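Local coordinates for chitin deacetylase 1 (Bombyx mori, PDB 5ZNT), which hydrolyses the N-acetyl groups of N-acetyl-D-glucosamine residues in chitin, a zinc-dependent reaction of carbohydrate esterase family 4 that yields chitosan and acetate, at residues E123-F134 with P368-D376; P229-C237 with G266-L274. All coordinates share one frame; numbering follows the deposited sequence.

Contact 1: E123-F134 with P368-D376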
ATOM      1  N   GLU A 123     -15.668   4.776   6.876  1.00 17.70           N
ATOM      2  CA  GLU A 123     -14.990   3.605   6.320  1.00 20.47           C
ATOM      3  C   GLU A 123     -13.513   3.587   6.694  1.00 21.41           C
ATOM      4  O   GLU A 123     -12.992   2.553   7.107  1.00 18.25           O
ATOM      5  CB  GLU A 123     -15.141   3.571   4.796  1.00 20.14           C
ATOM      6  CG  GLU A 123     -16.556   3.191   4.309  1.00 19.96           C
ATOM      7  CD  GLU A 123     -16.803   1.689   4.415  1.00 20.68           C
ATOM      8  OE1 GLU A 123     -15.944   0.979   4.969  1.00 19.54           O
ATOM      9  OE2 GLU A 123     -17.842   1.207   3.932  1.00 21.13           O
ATOM     10  N   MET A 124     -12.813   4.716   6.535  1.00 18.82           N
ATOM     11  CA  MET A 124     -11.351   4.686   6.624  1.00 17.75           C
ATOM     12  C   MET A 124     -10.857   5.073   8.014  1.00 19.07           C
ATOM     13  O   MET A 124     -10.024   4.369   8.595  1.00 15.91           O
ATOM     14  CB  MET A 124     -10.738   5.603   5.544  1.00 17.55           C
ATOM     15  CG  MET A 124     -11.079   5.120   4.102  1.00 14.81           C
ATOM     16  SD  MET A 124     -10.612   3.389   3.879  1.00 19.12           S
ATOM     17  CE  MET A 124     -10.975   3.234   2.135  1.00 19.79           C
ATOM     18  N   ALA A 125     -11.344   6.192   8.563  1.00 20.68           N
ATOM     19  CA  ALA A 125     -10.971   6.520   9.937  1.00 17.76           C
ATOM     20  C   ALA A 125     -11.529   5.487  10.910  1.00 21.27           C
ATOM     21  O   ALA A 125     -10.884   5.174  11.914  1.00 19.81           O
ATOM     22  CB  ALA A 125     -11.453   7.923  10.313  1.00 24.00           C
ATOM     23  N   GLY A 126     -12.720   4.954  10.627  1.00 21.18           N
ATOM     24  CA  GLY A 126     -13.246   3.869  11.440  1.00 18.16           C
ATOM     25  C   GLY A 126     -12.352   2.647  11.426  1.00 19.36           C
ATOM     26  O   GLY A 126     -12.070   2.055  12.468  1.00 17.58           O
ATOM     27  N   MET A 127     -11.878   2.253  10.236  1.00 16.70           N
ATOM     28  CA  MET A 127     -10.995   1.093  10.164  1.00 17.09           C
ATOM     29  C   MET A 127      -9.699   1.356  10.919  1.00 16.42           C
ATOM     30  O   MET A 127      -9.165   0.451  11.575  1.00 15.91           O
ATOM     31  CB  MET A 127     -10.692   0.725   8.705  1.00 16.60           C
ATOM     32  CG  MET A 127      -9.780  -0.498   8.545  1.00 19.21           C
ATOM     33  SD  MET A 127     -10.402  -1.977   9.442  1.00 18.68           S
ATOM     34  CE  MET A 127      -9.076  -3.161   9.184  1.00 15.16           C
ATOM     35  N   ARG A 128      -9.178   2.587  10.848  1.00 15.61           N
ATOM     36  CA  ARG A 128      -8.006   2.925  11.665  1.00 14.21           C
ATOM     37  C   ARG A 128      -8.289   2.730  13.156  1.00 16.25           C
ATOM     38  O   ARG A 128      -7.431   2.239  13.905  1.00 17.15           O
ATOM     39  CB  ARG A 128      -7.551   4.364  11.388  1.00 18.54           C
ATOM     40  CG  ARG A 128      -6.317   4.799  12.244  1.00 20.15           C
ATOM     41  CD  ARG A 128      -5.815   6.217  11.847  1.00 19.14           C
ATOM     42  NE  ARG A 128      -6.870   7.205  12.016  1.00 20.95           N
ATOM     43  CZ  ARG A 128      -6.809   8.444  11.541  1.00 27.72           C
ATOM     44  NH1 ARG A 128      -5.736   8.842  10.873  1.00 22.66           N
ATOM     45  NH2 ARG A 128      -7.818   9.283  11.735  1.00 21.14           N
ATOM     46  N   VAL A 129      -9.480   3.117  13.612  1.00 17.30           N
ATOM     47  CA  VAL A 129      -9.827   2.919  15.025  1.00 16.71           C
ATOM     48  C   VAL A 129      -9.832   1.432  15.379  1.00 16.83           C
ATOM     49  O   VAL A 129      -9.304   1.020  16.422  1.00 17.55           O
ATOM     50  CB  VAL A 129     -11.191   3.571  15.325  1.00 15.95           C
ATOM     51  CG1 VAL A 129     -11.818   2.999  16.618  1.00 18.30           C
ATOM     52  CG2 VAL A 129     -11.061   5.100  15.396  1.00 22.87           C
ATOM     53  N   ILE A 130     -10.438   0.605  14.523  1.00 13.99           N
ATOM     54  CA  ILE A 130     -10.480  -0.835  14.776  1.00 15.71           C
ATOM     55  C   ILE A 130      -9.075  -1.397  14.919  1.00 18.77           C
ATOM     56  O   ILE A 130      -8.766  -2.132  15.874  1.00 17.70           O
ATOM     57  CB  ILE A 130     -11.256  -1.551  13.652  1.00 15.83           C
ATOM     58  CG1 ILE A 130     -12.697  -1.032  13.594  1.00 16.30           C
ATOM     59  CG2 ILE A 130     -11.234  -3.080  13.866  1.00 17.04           C
ATOM     60  CD1 ILE A 130     -13.522  -1.654  12.446  1.00 17.17           C
ATOM     61  N   ILE A 131      -8.197  -1.066  13.969  1.00 16.08           N
ATOM     62  CA  ILE A 131      -6.833  -1.595  14.002  1.00 12.91           C
ATOM     63  C   ILE A 131      -6.109  -1.143  15.257  1.00 16.64           C
ATOM     64  O   ILE A 131      -5.488  -1.956  15.960  1.00 17.86           O
ATOM     65  CB  ILE A 131      -6.048  -1.157  12.759  1.00 15.88           C
ATOM     66  CG1 ILE A 131      -6.642  -1.803  11.492  1.00 16.35           C
ATOM     67  CG2 ILE A 131      -4.572  -1.535  12.916  1.00 11.77           C
ATOM     68  CD1 ILE A 131      -6.069  -1.185  10.202  1.00 15.12           C
ATOM     69  N   GLU A 132      -6.130   0.171  15.525  1.00 17.38           N
ATOM     70  CA  GLU A 132      -5.392   0.716  16.664  1.00 21.02           C
ATOM     71  C   GLU A 132      -5.856   0.075  17.961  1.00 22.26           C
ATOM     72  O   GLU A 132      -5.030  -0.269  18.827  1.00 20.49           O
ATOM     73  CB  GLU A 132      -5.546   2.239  16.716  1.00 16.92           C
ATOM     74  CG  GLU A 132      -4.785   2.960  15.571  1.00 20.55           C
ATOM     75  CD  GLU A 132      -4.945   4.494  15.592  1.00 25.07           C
ATOM     76  OE1 GLU A 132      -5.775   5.013  16.349  1.00 30.98           O
ATOM     77  OE2 GLU A 132      -4.241   5.192  14.838  1.00 26.40           O
ATOM     78  N   LYS A 133      -7.171  -0.149  18.094  1.00 17.00           N
ATOM     79  CA  LYS A 133      -7.670  -0.817  19.291  1.00 17.17           C
ATOM     80  C   LYS A 133      -7.312  -2.300  19.310  1.00 19.78           C
ATOM     81  O   LYS A 133      -6.619  -2.764  20.224  1.00 19.96           O
ATOM     82  CB  LYS A 133      -9.184  -0.655  19.432  1.00 15.47           C
ATOM     83  CG  LYS A 133      -9.725  -1.427  20.651  1.00 16.93           C
ATOM     84  CD  LYS A 133     -11.181  -1.056  20.963  1.00 17.02           C
ATOM     85  CE  LYS A 133     -11.722  -1.973  22.105  1.00 21.62           C
ATOM     86  NZ  LYS A 133     -13.140  -1.591  22.436  1.00 22.20           N
ATOM     87  N   PHE A 134      -7.804  -3.077  18.340  1.00 15.27           N
ATOM     88  CA  PHE A 134      -7.705  -4.528  18.479  1.00 15.86           C
ATOM     89  C   PHE A 134      -6.342  -5.092  18.132  1.00 17.41           C
ATOM     90  O   PHE A 134      -6.070  -6.241  18.500  1.00 18.48           O
ATOM     91  CB  PHE A 134      -8.812  -5.205  17.679  1.00 14.56           C
ATOM     92  CG  PHE A 134     -10.147  -4.901  18.256  1.00 16.94           C
ATOM     93  CD1 PHE A 134     -10.548  -5.521  19.445  1.00 17.38           C
ATOM     94  CD2 PHE A 134     -10.941  -3.901  17.702  1.00 15.54           C
ATOM     95  CE1 PHE A 134     -11.768  -5.214  20.037  1.00 19.33           C
ATOM     96  CE2 PHE A 134     -12.169  -3.572  18.289  1.00 17.58           C
ATOM     97  CZ  PHE A 134     -12.584  -4.238  19.457  1.00 18.08           C
ATOM     98  N   PRO A 368     -17.377  -4.947  15.866  1.00 18.94           N
ATOM     99  CA  PRO A 368     -17.111  -3.600  15.320  1.00 16.80           C
ATOM    100  C   PRO A 368     -17.605  -3.467  13.888  1.00 17.28           C
ATOM    101  O   PRO A 368     -17.469  -4.394  13.084  1.00 16.91           O
ATOM    102  CB  PRO A 368     -15.584  -3.478  15.388  1.00 18.23           C
ATOM    103  CG  PRO A 368     -15.194  -4.450  16.520  1.00 17.68           C
ATOM    104  CD  PRO A 368     -16.166  -5.600  16.389  1.00 15.39           C
ATOM    105  N   TRP A 369     -18.187  -2.309  13.579  1.00 15.04           N
ATOM    106  CA  TRP A 369     -18.599  -1.988  12.214  1.00 16.09           C
ATOM    107  C   TRP A 369     -18.682  -0.471  12.078  1.00 16.09           C
ATOM    108  O   TRP A 369     -18.224   0.279  12.952  1.00 16.12           O
ATOM    109  CB  TRP A 369     -19.925  -2.690  11.859  1.00 16.73           C
ATOM    110  CG  TRP A 369     -20.150  -2.933  10.335  1.00 17.80           C
ATOM    111  CD1 TRP A 369     -21.041  -2.279   9.508  1.00 19.05           C
ATOM    112  CD2 TRP A 369     -19.471  -3.892   9.506  1.00 16.86           C
ATOM    113  NE1 TRP A 369     -20.954  -2.782   8.217  1.00 17.44           N
ATOM    114  CE2 TRP A 369     -20.016  -3.780   8.194  1.00 17.26           C
ATOM    115  CE3 TRP A 369     -18.461  -4.836   9.745  1.00 17.03           C
ATOM    116  CZ2 TRP A 369     -19.563  -4.555   7.125  1.00 18.37           C
ATOM    117  CZ3 TRP A 369     -18.018  -5.632   8.679  1.00 17.03           C
ATOM    118  CH2 TRP A 369     -18.578  -5.484   7.380  1.00 16.57           C
ATOM    119  N   LEU A 370     -19.272  -0.012  10.972  1.00 16.27           N
ATOM    120  CA  LEU A 370     -19.273   1.414  10.615  1.00 17.93           C
ATOM    121  C   LEU A 370     -19.739   2.310  11.759  1.00 20.76           C
ATOM    122  O   LEU A 370     -19.124   3.345  12.041  1.00 18.16           O
ATOM    123  CB  LEU A 370     -20.192   1.651   9.411  1.00 18.74           C
ATOM    124  CG  LEU A 370     -19.697   1.320   8.008  1.00 22.15           C
ATOM    125  CD1 LEU A 370     -20.876   1.502   7.031  1.00 22.80           C
ATOM    126  CD2 LEU A 370     -18.541   2.239   7.654  1.00 20.47           C
ATOM    127  N   ASN A 371     -20.870   1.984  12.371  1.00 18.59           N
ATOM    128  CA  ASN A 371     -21.419   2.872  13.394  1.00 15.15           C
ATOM    129  C   ASN A 371     -20.866   2.592  14.789  1.00 23.46           C
ATOM    130  O   ASN A 371     -21.199   3.317  15.722  1.00 23.56           O
ATOM    131  CB  ASN A 371     -22.941   2.774  13.432  1.00 19.65           C
ATOM    132  CG  ASN A 371     -23.591   3.340  12.174  1.00 26.62           C
ATOM    133  OD1 ASN A 371     -23.004   4.177  11.488  1.00 27.38           O
ATOM    134  ND2 ASN A 371     -24.801   2.892  11.875  1.00 26.77           N
ATOM    135  N   ASP A 372     -20.044   1.561  14.958  1.00 16.14           N
ATOM    136  CA  ASP A 372     -19.476   1.224  16.264  1.00 14.86           C
ATOM    137  C   ASP A 372     -18.121   0.561  16.045  1.00 15.14           C
ATOM    138  O   ASP A 372     -17.953  -0.650  16.235  1.00 17.77           O
ATOM    139  CB  ASP A 372     -20.426   0.318  17.046  1.00 14.04           C
ATOM    140  CG  ASP A 372     -19.964   0.065  18.458  1.00 21.46           C
ATOM    141  OD1 ASP A 372     -19.007   0.735  18.917  1.00 19.41           O
ATOM    142  OD2 ASP A 372     -20.526  -0.834  19.097  1.00 21.14           O
ATOM    143  N   PRO A 373     -17.115   1.338  15.649  1.00 18.79           N
ATOM    144  CA  PRO A 373     -15.814   0.722  15.345  1.00 18.15           C
ATOM    145  C   PRO A 373     -15.081   0.198  16.575  1.00 19.27           C
ATOM    146  O   PRO A 373     -14.193  -0.654  16.421  1.00 17.40           O
ATOM    147  CB  PRO A 373     -15.035   1.857  14.641  1.00 19.17           C
ATOM    148  CG  PRO A 373     -15.713   3.129  15.068  1.00 18.92           C
ATOM    149  CD  PRO A 373     -17.177   2.764  15.269  1.00 16.72           C
ATOM    150  N   THR A 374     -15.408   0.670  17.793  1.00 16.36           N
ATOM    151  CA  THR A 374     -14.770   0.090  18.976  1.00 18.99           C
ATOM    152  C   THR A 374     -15.449  -1.189  19.429  1.00 18.52           C
ATOM    153  O   THR A 374     -14.866  -1.931  20.240  1.00 18.92           O
ATOM    154  CB  THR A 374     -14.757   1.069  20.155  1.00 18.27           C
ATOM    155  OG1 THR A 374     -16.096   1.349  20.555  1.00 18.27           O
ATOM    156  CG2 THR A 374     -14.070   2.375  19.777  1.00 16.60           C
ATOM    157  N   GLY A 375     -16.643  -1.468  18.908  1.00 16.91           N
ATOM    158  CA  GLY A 375     -17.452  -2.587  19.366  1.00 14.60           C
ATOM    159  C   GLY A 375     -17.970  -2.443  20.785  1.00 19.04           C
ATOM    160  O   GLY A 375     -18.347  -3.444  21.395  1.00 17.97           O
ATOM    161  N   ASP A 376     -17.987  -1.225  21.339  1.00 17.32           N
ATOM    162  CA  ASP A 376     -18.359  -1.065  22.745  1.00 19.05           C
ATOM    163  C   ASP A 376     -19.864  -1.030  22.963  1.00 21.16           C
ATOM    164  O   ASP A 376     -20.307  -1.143  24.107  1.00 21.05           O
ATOM    165  CB  ASP A 376     -17.755   0.215  23.332  1.00 21.92           C
ATOM    166  CG  ASP A 376     -16.248   0.095  23.583  1.00 22.71           C
ATOM    167  OD1 ASP A 376     -15.745  -1.036  23.717  1.00 22.59           O
ATOM    168  OD2 ASP A 376     -15.565   1.140  23.646  1.00 27.48           O
TER
HETATM  169  O   HOH W   1     -13.075   0.895  23.511  1.00 27.19           O
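Lys133 joins the last turn of its helix to the loop at residues 374-376 through charge and hydrogen bonding together. With CG anti to the backbone N (chi1 177°) and the rest of the chain extended, its NZ donates to Thr374 O at 2.8 Å and makes a salt bridge with Asp376 OD1 at 3.0 Å. A water accepts from the same ammonium group and donates to Asp376 OD2, so three oxygens surround one nitrogen, a task suited to a long, flexible, cationic side chain. The loop is ordered from within as well: Thr374 OG1 accepts from Asp376 N, an ST turn, and Gly375 takes the positive phi (67°) that glycine tolerates easily.

These bonds fasten a C-terminal loop, which follows the strand 355-359, onto helix 117-134 of the polysaccharide deacetylase domain. Two successive type I turns that share Asp372, Trp369-Asp372 and Asp372-Gly375, fold the loop compactly; Asp372 O accepts from Trp369 N and Gly375 N on opposite faces of its plane.

Apolar packing centres on the rigid ring of Pro373, whose CB meets Val129 CG1 and Ile130 CG1; Val129 CG1 also touches Thr374 CG2. Ile130 crosses Pro373 at about a right angle, while its CD1 reaches Pro368 CB. Pro368 CG approaches Phe134 CE2 obliquely at 3.6 Å.

Other contacts set carbon against oxygen. Pro373 CB packs 3.7 Å from Gly126 O, and Thr374 O lies at the edge of the Phe134 ring, 3.3 Å from CZ. At the other end, Leu370 CD2 rests against the carboxylate of Glu123, 3.7 Å from CD; Glu123 OE2 is hydrogen-bonded to Thr104 OG1.

Contact 2: P229-C237 with G266-L274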
ATOM      1  N   PRO A 229      -3.240  -2.191 -22.796  1.00 32.91           N
ATOM      2  CA  PRO A 229      -3.409  -1.463 -21.532  1.00 36.42           C
ATOM      3  C   PRO A 229      -2.508  -2.074 -20.464  1.00 28.55           C
ATOM      4  O   PRO A 229      -2.260  -3.281 -20.453  1.00 25.68           O
ATOM      5  CB  PRO A 229      -4.892  -1.658 -21.195  1.00 34.60           C
ATOM      6  CG  PRO A 229      -5.544  -2.038 -22.518  1.00 43.00           C
ATOM      7  CD  PRO A 229      -4.493  -2.818 -23.254  1.00 39.48           C
ATOM      8  N   GLY A 230      -1.990  -1.227 -19.585  1.00 33.52           N
ATOM      9  CA  GLY A 230      -1.215  -1.713 -18.458  1.00 32.62           C
ATOM     10  C   GLY A 230      -2.111  -2.354 -17.404  1.00 34.28           C
ATOM     11  O   GLY A 230      -3.315  -2.538 -17.588  1.00 31.10           O
ATOM     12  N   CYS A 231      -1.503  -2.692 -16.263  1.00 28.43           N
ATOM     13  CA  CYS A 231      -2.281  -3.256 -15.161  1.00 29.29           C
ATOM     14  C   CYS A 231      -1.643  -2.833 -13.847  1.00 28.40           C
ATOM     15  O   CYS A 231      -0.417  -2.887 -13.706  1.00 27.81           O
ATOM     16  CB  CYS A 231      -2.369  -4.789 -15.254  1.00 31.28           C
ATOM     17  SG  CYS A 231      -0.772  -5.620 -15.572  1.00 33.41           S
ATOM     18  N   ALA A 232      -2.468  -2.388 -12.897  1.00 29.63           N
ATOM     19  CA  ALA A 232      -1.927  -1.908 -11.628  1.00 27.88           C
ATOM     20  C   ALA A 232      -1.849  -3.040 -10.604  1.00 22.83           C
ATOM     21  O   ALA A 232      -0.765  -3.358 -10.106  1.00 26.78           O
ATOM     22  CB  ALA A 232      -2.758  -0.725 -11.110  1.00 26.76           C
ATOM     23  N   MET A 233      -2.976  -3.671 -10.293  1.00 26.08           N
ATOM     24  CA  MET A 233      -2.946  -4.863  -9.455  1.00 28.96           C
ATOM     25  C   MET A 233      -2.378  -6.020 -10.256  1.00 26.89           C
ATOM     26  O   MET A 233      -2.788  -6.258 -11.399  1.00 24.43           O
ATOM     27  CB  MET A 233      -4.346  -5.211  -8.946  1.00 27.83           C
ATOM     28  CG  MET A 233      -5.049  -4.081  -8.197  1.00 25.84           C
ATOM     29  SD  MET A 233      -4.143  -3.561  -6.713  1.00 27.12           S
ATOM     30  CE  MET A 233      -4.098  -5.116  -5.807  1.00 26.05           C
ATOM     31  N   VAL A 234      -1.442  -6.753  -9.652  1.00 25.52           N
ATOM     32  CA  VAL A 234      -0.801  -7.843 -10.381  1.00 22.62           C
ATOM     33  C   VAL A 234      -1.838  -8.843 -10.877  1.00 31.25           C
ATOM     34  O   VAL A 234      -1.766  -9.315 -12.018  1.00 28.47           O
ATOM     35  CB  VAL A 234       0.273  -8.520  -9.512  1.00 27.20           C
ATOM     36  CG1 VAL A 234       0.884  -9.694 -10.251  1.00 26.03           C
ATOM     37  CG2 VAL A 234       1.349  -7.507  -9.149  1.00 26.06           C
ATOM     38  N   ASP A 235      -2.840  -9.161 -10.055  1.00 28.14           N
ATOM     39  CA  ASP A 235      -3.812 -10.158 -10.497  1.00 33.30           C
ATOM     40  C   ASP A 235      -4.752  -9.637 -11.582  1.00 35.02           C
ATOM     41  O   ASP A 235      -5.510 -10.431 -12.151  1.00 37.10           O
ATOM     42  CB  ASP A 235      -4.634 -10.649  -9.310  1.00 38.79           C
ATOM     43  CG  ASP A 235      -5.122  -9.517  -8.464  1.00 42.00           C
ATOM     44  OD1 ASP A 235      -4.356  -9.118  -7.543  1.00 44.80           O
ATOM     45  OD2 ASP A 235      -6.221  -8.984  -8.773  1.00 40.60           O
ATOM     46  N   SER A 236      -4.749  -8.337 -11.866  1.00 28.44           N
ATOM     47  CA  SER A 236      -5.496  -7.847 -13.010  1.00 28.01           C
ATOM     48  C   SER A 236      -4.726  -7.984 -14.326  1.00 32.42           C
ATOM     49  O   SER A 236      -5.273  -7.634 -15.379  1.00 32.07           O
ATOM     50  CB  SER A 236      -5.905  -6.391 -12.779  1.00 33.62           C
ATOM     51  OG  SER A 236      -4.805  -5.500 -12.920  1.00 33.07           O
ATOM     52  N   CYS A 237      -3.480  -8.484 -14.305  1.00 28.20           N
ATOM     53  CA  CYS A 237      -2.714  -8.726 -15.536  1.00 34.34           C
ATOM     54  C   CYS A 237      -3.090 -10.105 -16.071  1.00 31.33           C
ATOM     55  O   CYS A 237      -2.375 -11.096 -15.900  1.00 29.20           O
ATOM     56  CB  CYS A 237      -1.211  -8.616 -15.291  1.00 29.39           C
ATOM     57  SG  CYS A 237      -0.683  -7.181 -14.298  1.00 31.06           S
ATOM     58  N   GLY A 266       5.782  -0.493  -7.717  1.00 22.37           N
ATOM     59  CA  GLY A 266       4.736  -1.039  -6.869  1.00 20.43           C
ATOM     60  C   GLY A 266       4.290  -2.379  -7.358  1.00 18.85           C
ATOM     61  O   GLY A 266       3.809  -2.523  -8.487  1.00 20.47           O
ATOM     62  N   LEU A 267       4.425  -3.418  -6.505  1.00 17.37           N
ATOM     63  CA  LEU A 267       3.963  -4.770  -6.786  1.00 14.73           C
ATOM     64  C   LEU A 267       2.788  -5.068  -5.849  1.00 18.27           C
ATOM     65  O   LEU A 267       2.971  -5.419  -4.674  1.00 17.49           O
ATOM     66  CB  LEU A 267       5.094  -5.782  -6.634  1.00 18.76           C
ATOM     67  CG  LEU A 267       6.338  -5.449  -7.484  1.00 19.49           C
ATOM     68  CD1 LEU A 267       7.434  -6.506  -7.201  1.00 18.38           C
ATOM     69  CD2 LEU A 267       5.963  -5.427  -8.978  1.00 15.70           C
ATOM     70  N   TYR A 268       1.580  -4.923  -6.368  1.00 17.49           N
ATOM     71  CA  TYR A 268       0.377  -4.867  -5.537  1.00 17.20           C
ATOM     72  C   TYR A 268      -0.371  -6.185  -5.660  1.00 16.63           C
ATOM     73  O   TYR A 268      -0.933  -6.483  -6.715  1.00 18.97           O
ATOM     74  CB  TYR A 268      -0.503  -3.695  -5.958  1.00 16.70           C
ATOM     75  CG  TYR A 268       0.234  -2.382  -6.106  1.00 18.94           C
ATOM     76  CD1 TYR A 268       0.975  -1.860  -5.053  1.00 16.25           C
ATOM     77  CD2 TYR A 268       0.178  -1.660  -7.288  1.00 17.87           C
ATOM     78  CE1 TYR A 268       1.611  -0.634  -5.155  1.00 20.26           C
ATOM     79  CE2 TYR A 268       0.836  -0.445  -7.414  1.00 20.83           C
ATOM     80  CZ  TYR A 268       1.548   0.061  -6.347  1.00 22.21           C
ATOM     81  OH  TYR A 268       2.189   1.278  -6.469  1.00 20.57           O
ATOM     82  N   PHE A 269      -0.375  -6.977  -4.584  1.00 16.94           N
ATOM     83  CA  PHE A 269      -0.900  -8.339  -4.616  1.00 20.20           C
ATOM     84  C   PHE A 269      -2.176  -8.510  -3.805  1.00 20.56           C
ATOM     85  O   PHE A 269      -2.475  -7.750  -2.875  1.00 16.93           O
ATOM     86  CB  PHE A 269       0.115  -9.346  -4.060  1.00 19.41           C
ATOM     87  CG  PHE A 269       1.351  -9.505  -4.900  1.00 18.17           C
ATOM     88  CD1 PHE A 269       1.364 -10.360  -5.988  1.00 24.27           C
ATOM     89  CD2 PHE A 269       2.509  -8.816  -4.579  1.00 18.54           C
ATOM     90  CE1 PHE A 269       2.527 -10.523  -6.755  1.00 26.28           C
ATOM     91  CE2 PHE A 269       3.670  -8.955  -5.341  1.00 20.73           C
ATOM     92  CZ  PHE A 269       3.680  -9.797  -6.432  1.00 24.16           C
ATOM     93  N   HIS A 270      -2.902  -9.573  -4.152  1.00 20.62           N
ATOM     94  CA  HIS A 270      -3.799 -10.272  -3.235  1.00 22.93           C
ATOM     95  C   HIS A 270      -3.143 -11.589  -2.880  1.00 21.69           C
ATOM     96  O   HIS A 270      -2.709 -12.320  -3.774  1.00 23.31           O
ATOM     97  CB  HIS A 270      -5.167 -10.542  -3.855  1.00 20.38           C
ATOM     98  CG  HIS A 270      -5.918  -9.298  -4.183  1.00 26.14           C
ATOM     99  ND1 HIS A 270      -5.787  -8.655  -5.395  1.00 26.19           N
ATOM    100  CD2 HIS A 270      -6.795  -8.564  -3.456  1.00 20.04           C
ATOM    101  CE1 HIS A 270      -6.567  -7.587  -5.407  1.00 24.07           C
ATOM    102  NE2 HIS A 270      -7.192  -7.512  -4.246  1.00 19.30           N
ATOM    103  N   ALA A 271      -3.075 -11.882  -1.580  1.00 18.20           N
ATOM    104  CA  ALA A 271      -2.455 -13.122  -1.128  1.00 19.14           C
ATOM    105  C   ALA A 271      -3.038 -14.329  -1.842  1.00 20.08           C
ATOM    106  O   ALA A 271      -2.304 -15.245  -2.232  1.00 21.37           O
ATOM    107  CB  ALA A 271      -2.638 -13.278   0.379  1.00 19.61           C
ATOM    108  N   ALA A 272      -4.361 -14.351  -2.029  1.00 20.37           N
ATOM    109  CA  ALA A 272      -4.991 -15.540  -2.595  1.00 20.93           C
ATOM    110  C   ALA A 272      -4.447 -15.851  -3.994  1.00 23.81           C
ATOM    111  O   ALA A 272      -4.326 -17.021  -4.378  1.00 23.68           O
ATOM    112  CB  ALA A 272      -6.511 -15.346  -2.630  1.00 27.44           C
ATOM    113  N   TRP A 273      -4.133 -14.812  -4.775  1.00 19.81           N
ATOM    114  CA  TRP A 273      -3.572 -15.010  -6.110  1.00 20.74           C
ATOM    115  C   TRP A 273      -2.237 -15.749  -6.044  1.00 24.59           C
ATOM    116  O   TRP A 273      -1.989 -16.666  -6.834  1.00 23.51           O
ATOM    117  CB  TRP A 273      -3.426 -13.655  -6.800  1.00 22.24           C
ATOM    118  CG  TRP A 273      -2.944 -13.684  -8.247  1.00 27.22           C
ATOM    119  CD1 TRP A 273      -3.717 -13.834  -9.378  1.00 32.67           C
ATOM    120  CD2 TRP A 273      -1.590 -13.539  -8.709  1.00 27.47           C
ATOM    121  NE1 TRP A 273      -2.923 -13.781 -10.506  1.00 26.60           N
ATOM    122  CE2 TRP A 273      -1.618 -13.608 -10.126  1.00 28.60           C
ATOM    123  CE3 TRP A 273      -0.358 -13.348  -8.065  1.00 21.64           C
ATOM    124  CZ2 TRP A 273      -0.464 -13.492 -10.905  1.00 26.74           C
ATOM    125  CZ3 TRP A 273       0.781 -13.239  -8.837  1.00 25.50           C
ATOM    126  CH2 TRP A 273       0.723 -13.315 -10.247  1.00 30.42           C
ATOM    127  N   LEU A 274      -1.378 -15.393  -5.077  1.00 23.15           N
ATOM    128  CA  LEU A 274      -0.125 -16.126  -4.884  1.00 24.10           C
ATOM    129  C   LEU A 274      -0.380 -17.519  -4.324  1.00 27.56           C
ATOM    130  O   LEU A 274       0.243 -18.496  -4.753  1.00 30.11           O
ATOM    131  CB  LEU A 274       0.804 -15.355  -3.936  1.00 17.43           C
ATOM    132  CG  LEU A 274       1.434 -14.100  -4.520  1.00 21.38           C
ATOM    133  CD1 LEU A 274       2.114 -13.250  -3.423  1.00 20.52           C
ATOM    134  CD2 LEU A 274       2.429 -14.467  -5.665  1.00 25.80           C
TER
HETATM  135  O   HOH W   2       1.551  -4.040  -9.159  1.00 17.58           O
HETATM  136  O   HOH W   3      -2.032 -10.630  -6.774  1.00 29.96           O
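Val234 N donates to Tyr268 O at 3.0 Å, a nearly straight bond (168°) that ties the start of the 3-10 turn 234-236 to the strand 266-270. Nearby, a water links Ala232 O to Gly266 O and Tyr268 N. Val234 suits its place because its two methyls can serve two rings: CG2 lies over a face of Phe269, whereas CG1, anti to the backbone N (chi1 177°), covers the six-membered ring of Trp273, 3.6 Å from CH2. Asp235 CB lies over the five-membered ring of the same indole.

The Asp235 carboxylate takes a short, nearly straight bond from His270 ND1 to OD1, 2.6 Å. The oxygen is in the imidazole plane, but the donor comes from above the carboxylate plane, the two planes being 62° apart. This His-carboxylate pair probably orients the His270 side chain, which touches the zinc ligand Asp46 and has its nearest atom about 4 Å from the zinc ion. The bent, flexible chain of Met233 brings CE to His270 CE1, 3.5 Å away, and SD to Tyr268 CB.

The strand pairs in parallel with 38-45 in the central sheet, while Phe246 of helix 243-258 touches Val234 and Phe269 and meets Trp273 edge-to-face.

After an N-terminal stretch, the chain passes through the sheet strands 38-45, 75-78 and 97-100, then helix 117-134, which opens the large loop that contact 1 closes with residues 368-376, 234 residues later. Contact 2 is nested within it: residues 229-237 and 266-274 enclose a much shorter loop of 28 residues, mostly helix 243-258. The inner closure secures a loop to a strand of the parallel sheet beside the zinc site; the outer one brings the C-terminal region back onto a helix of the deacetylase domain. Their centres are 28 Å apart and their nearest atoms about 13 Å, so the two contacts do not touch.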